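Local structure of N(2),N(2)-dimethylguanosine tRNA methyltransferase (Pyrococcus horikoshii, 2DUL) at residues A[56-67]-A[86-95]. The protein probably dimethylates the N2 amine of guanine 26 in a number of tRNAs, with S-adenosyl-L-methionine as methyl donor. Numbering follows the deposited sequence.
Sequences SATGIRGIRFAL and LMKRNVMLNF
With chi1 at -71°, N90 sets its amide anti to its carbonyl carbon, and ND2 donates to T58 O at 3.0 Å. The N-H points at the oxygen within 9° of straight, and that oxygen lies in the amide plane; N90 OD1 accepts from L14 N, which fixes the flip. I63 extends CD1 across N90 at about a right angle, 3.6 Å from N90 CB. M87 bends at its last torsion and brings CE against S56 CB, a tight 3.4 Å, while its side chain also lies close to that of D78, a residue predicted to bind S-adenosyl-L-methionine. The helices of 60-67 and 86-94, successive in the Rossmann-like class I methyltransferase fold and linked through strand 73-78, have segment axes 24° apart and 10.3 Å at closest. At G59, the N-cap of helix 60-67, a CB would crowd M87 CG. N94 ND2 donates to N90 O at 2.7 Å and to K12 O, and lies 3.8 Å from I63 CG2; L67 CD1 meets N94 OD1. With an alanine here, both carbonyls would probably lose this donor and a gap open beside I63 and L67. F95 CZ packs obliquely on A66 CB, 3.5 Å away, and on L67 CD2.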
loop_
_atom_site.group_PDB
_atom_site.type_symbol
_atom_site.label_atom_id
_atom_site.label_comp_id
_atom_site.label_asym_id
_atom_site.label_seq_id
_atom_site.Cartn_x
_atom_site.Cartn_y
_atom_site.Cartn_z
ATOM N N SER A 56 8.046 11.848 8.483
ATOM C CA SER A 56 7.730 13.028 7.682
ATOM C C SER A 56 8.760 13.711 6.791
ATOM O O SER A 56 8.383 14.313 5.787
ATOM C CB SER A 56 7.127 14.100 8.594
ATOM O OG SER A 56 6.091 13.559 9.388
ATOM N N ALA A 57 10.036 13.662 7.160
ATOM C CA ALA A 57 11.075 14.325 6.362
ATOM C C ALA A 57 10.776 15.826 6.256
ATOM O O ALA A 57 10.971 16.571 7.222
ATOM C CB ALA A 57 11.153 13.699 4.971
ATOM N N THR A 58 10.297 16.275 5.098
ATOM C CA THR A 58 9.986 17.696 4.914
ATOM C C THR A 58 8.646 18.060 5.550
ATOM O O THR A 58 8.366 19.237 5.792
ATOM C CB THR A 58 9.901 18.081 3.423
ATOM O OG1 THR A 58 8.778 17.424 2.825
ATOM C CG2 THR A 58 11.176 17.675 2.688
ATOM N N GLY A 59 7.823 17.044 5.806
ATOM C CA GLY A 59 6.513 17.260 6.400
ATOM C C GLY A 59 5.400 17.347 5.368
ATOM O O GLY A 59 4.234 17.542 5.713
ATOM N N ILE A 60 5.751 17.180 4.097
ATOM C CA ILE A 60 4.774 17.273 3.014
ATOM C C ILE A 60 3.521 16.414 3.179
ATOM O O ILE A 60 2.413 16.882 2.918
ATOM C CB ILE A 60 5.424 16.947 1.637
ATOM C CG1 ILE A 60 4.380 17.075 0.523
ATOM C CG2 ILE A 60 6.008 15.542 1.643
ATOM C CD1 ILE A 60 3.803 18.473 0.372
ATOM N N ARG A 61 3.685 15.168 3.613
ATOM C CA ARG A 61 2.530 14.284 3.765
ATOM C C ARG A 61 1.540 14.817 4.796
ATOM O O ARG A 61 0.361 14.986 4.493
ATOM C CB ARG A 61 2.982 12.869 4.149
ATOM C CG ARG A 61 1.890 11.811 4.065
ATOM C CD ARG A 61 2.442 10.425 4.385
ATOM N NE ARG A 61 3.486 10.019 3.448
ATOM C CZ ARG A 61 3.274 9.334 2.328
ATOM N NH1 ARG A 61 4.298 9.027 1.547
ATOM N NH2 ARG A 61 2.051 8.935 1.995
ATOM N N GLY A 62 2.024 15.081 6.007
ATOM C CA GLY A 62 1.163 15.597 7.058
ATOM C C GLY A 62 0.552 16.949 6.714
ATOM O O GLY A 62 -0.607 17.215 7.034
ATOM N N ILE A 63 1.327 17.812 6.067
ATOM C CA ILE A 63 0.816 19.124 5.686
ATOM C C ILE A 63 -0.340 18.963 4.701
ATOM O O ILE A 63 -1.359 19.647 4.813
ATOM C CB ILE A 63 1.933 19.997 5.067
ATOM C CG1 ILE A 63 2.909 20.423 6.167
ATOM C CG2 ILE A 63 1.331 21.229 4.391
ATOM C CD1 ILE A 63 4.218 20.987 5.652
ATOM N N ARG A 64 -0.201 18.051 3.742
ATOM C CA ARG A 64 -1.284 17.838 2.785
ATOM C C ARG A 64 -2.490 17.205 3.480
ATOM O O ARG A 64 -3.634 17.498 3.136
ATOM C CB ARG A 64 -0.810 16.977 1.613
ATOM C CG ARG A 64 0.207 17.694 0.731
ATOM C CD ARG A 64 0.376 16.982 -0.594
ATOM N NE ARG A 64 -0.879 16.923 -1.337
ATOM C CZ ARG A 64 -1.086 16.137 -2.389
ATOM N NH1 ARG A 64 -0.116 15.343 -2.828
ATOM N NH2 ARG A 64 -2.268 16.132 -2.993
ATOM N N PHE A 65 -2.245 16.342 4.461
ATOM C CA PHE A 65 -3.352 15.731 5.204
ATOM C C PHE A 65 -4.166 16.857 5.844
ATOM O O PHE A 65 -5.394 16.883 5.763
ATOM C CB PHE A 65 -2.826 14.824 6.320
ATOM C CG PHE A 65 -2.278 13.505 5.843
ATOM C CD1 PHE A 65 -1.609 12.664 6.732
ATOM C CD2 PHE A 65 -2.434 13.093 4.521
ATOM C CE1 PHE A 65 -1.103 11.434 6.314
ATOM C CE2 PHE A 65 -1.932 11.865 4.094
ATOM C CZ PHE A 65 -1.265 11.035 4.992
ATOM N N ALA A 66 -3.461 17.786 6.481
ATOM C CA ALA A 66 -4.096 18.913 7.154
ATOM C C ALA A 66 -4.813 19.861 6.188
ATOM O O ALA A 66 -5.928 20.313 6.464
ATOM C CB ALA A 66 -3.055 19.685 7.970
ATOM N N LEU A 67 -4.184 20.148 5.052
ATOM C CA LEU A 67 -4.777 21.061 4.073
ATOM C C LEU A 67 -5.829 20.466 3.144
ATOM O O LEU A 67 -6.702 21.189 2.659
ATOM C CB LEU A 67 -3.686 21.683 3.190
ATOM C CG LEU A 67 -2.649 22.624 3.801
ATOM C CD1 LEU A 67 -1.529 22.871 2.788
ATOM C CD2 LEU A 67 -3.311 23.933 4.213
ATOM N N LEU A 86 12.957 21.826 9.523
ATOM C CA LEU A 86 12.308 22.118 8.252
ATOM C C LEU A 86 10.800 21.899 8.334
ATOM O O LEU A 86 10.021 22.612 7.694
ATOM C CB LEU A 86 12.905 21.249 7.144
ATOM C CG LEU A 86 12.379 21.526 5.733
ATOM C CD1 LEU A 86 12.505 23.010 5.415
ATOM C CD2 LEU A 86 13.159 20.688 4.726
ATOM N N MET A 87 10.387 20.908 9.117
ATOM C CA MET A 87 8.968 20.626 9.283
ATOM C C MET A 87 8.271 21.827 9.926
ATOM O O MET A 87 7.207 22.243 9.479
ATOM C CB MET A 87 8.784 19.360 10.130
ATOM C CG MET A 87 9.088 18.071 9.364
ATOM S SD MET A 87 9.367 16.600 10.396
ATOM C CE MET A 87 7.801 16.381 11.090
ATOM N N LYS A 88 8.878 22.391 10.964
ATOM C CA LYS A 88 8.298 23.554 11.635
ATOM C C LYS A 88 8.154 24.730 10.660
ATOM O O LYS A 88 7.136 25.422 10.642
ATOM C CB LYS A 88 9.167 23.975 12.827
ATOM C CG LYS A 88 9.161 22.996 13.999
ATOM C CD LYS A 88 9.950 23.542 15.195
ATOM C CE LYS A 88 11.429 23.724 14.867
ATOM N NZ LYS A 88 12.201 24.301 16.013
ATOM N N ARG A 89 9.177 24.949 9.840
ATOM C CA ARG A 89 9.143 26.038 8.870
ATOM C C ARG A 89 8.042 25.831 7.833
ATOM O O ARG A 89 7.268 26.747 7.539
ATOM C CB ARG A 89 10.490 26.153 8.155
ATOM C CG ARG A 89 11.669 26.355 9.087
ATOM C CD ARG A 89 12.930 26.686 8.305
ATOM N NE ARG A 89 12.742 27.866 7.466
ATOM C CZ ARG A 89 13.719 28.475 6.801
ATOM N NH1 ARG A 89 13.450 29.544 6.061
ATOM N NH2 ARG A 89 14.963 28.019 6.881
ATOM N N ASN A 90 7.966 24.627 7.278
ATOM C CA ASN A 90 6.959 24.355 6.266
ATOM C C ASN A 90 5.542 24.421 6.799
ATOM O O ASN A 90 4.634 24.849 6.090
ATOM C CB ASN A 90 7.225 23.005 5.594
ATOM C CG ASN A 90 8.450 23.042 4.701
ATOM O OD1 ASN A 90 8.778 24.087 4.137
ATOM N ND2 ASN A 90 9.124 21.905 4.556
ATOM N N VAL A 91 5.344 24.008 8.045
ATOM C CA VAL A 91 4.007 24.066 8.621
ATOM C C VAL A 91 3.575 25.528 8.734
ATOM O O VAL A 91 2.451 25.881 8.382
ATOM C CB VAL A 91 3.962 23.392 10.012
ATOM C CG1 VAL A 91 2.669 23.759 10.739
ATOM C CG2 VAL A 91 4.044 21.883 9.848
ATOM N N MET A 92 4.478 26.383 9.199
ATOM C CA MET A 92 4.157 27.795 9.345
ATOM C C MET A 92 4.052 28.514 8.006
ATOM O O MET A 92 3.580 29.648 7.931
ATOM C CB MET A 92 5.183 28.480 10.247
ATOM C CG MET A 92 5.096 28.000 11.686
ATOM S SD MET A 92 3.361 27.723 12.177
ATOM C CE MET A 92 2.768 29.427 12.349
ATOM N N LEU A 93 4.487 27.843 6.947
ATOM C CA LEU A 93 4.413 28.417 5.613
ATOM C C LEU A 93 3.015 28.174 5.057
ATOM O O LEU A 93 2.593 28.831 4.107
ATOM C CB LEU A 93 5.456 27.763 4.701
ATOM C CG LEU A 93 5.596 28.311 3.278
ATOM C CD1 LEU A 93 5.923 29.798 3.339
ATOM C CD2 LEU A 93 6.688 27.548 2.538
ATOM N N ASN A 94 2.294 27.242 5.670
ATOM C CA ASN A 94 0.954 26.888 5.217
ATOM C C ASN A 94 -0.155 27.176 6.225
ATOM O O ASN A 94 -1.337 27.082 5.896
ATOM C CB ASN A 94 0.928 25.404 4.846
ATOM C CG ASN A 94 1.815 25.090 3.662
ATOM O OD1 ASN A 94 1.414 25.266 2.515
ATOM N ND2 ASN A 94 3.036 24.645 3.935
ATOM N N PHE A 95 0.226 27.526 7.447
ATOM C CA PHE A 95 -0.746 27.816 8.495
ATOM C C PHE A 95 -0.335 29.052 9.286
ATOM O O PHE A 95 0.850 29.369 9.389
ATOM C CB PHE A 95 -0.855 26.621 9.446
ATOM C CG PHE A 95 -1.399 25.380 8.800
ATOM C CD1 PHE A 95 -2.770 25.169 8.714
ATOM C CD2 PHE A 95 -0.541 24.429 8.259
ATOM C CE1 PHE A 95 -3.279 24.027 8.096
ATOM C CE2 PHE A 95 -1.040 23.285 7.639
ATOM C CZ PHE A 95 -2.414 23.084 7.559
#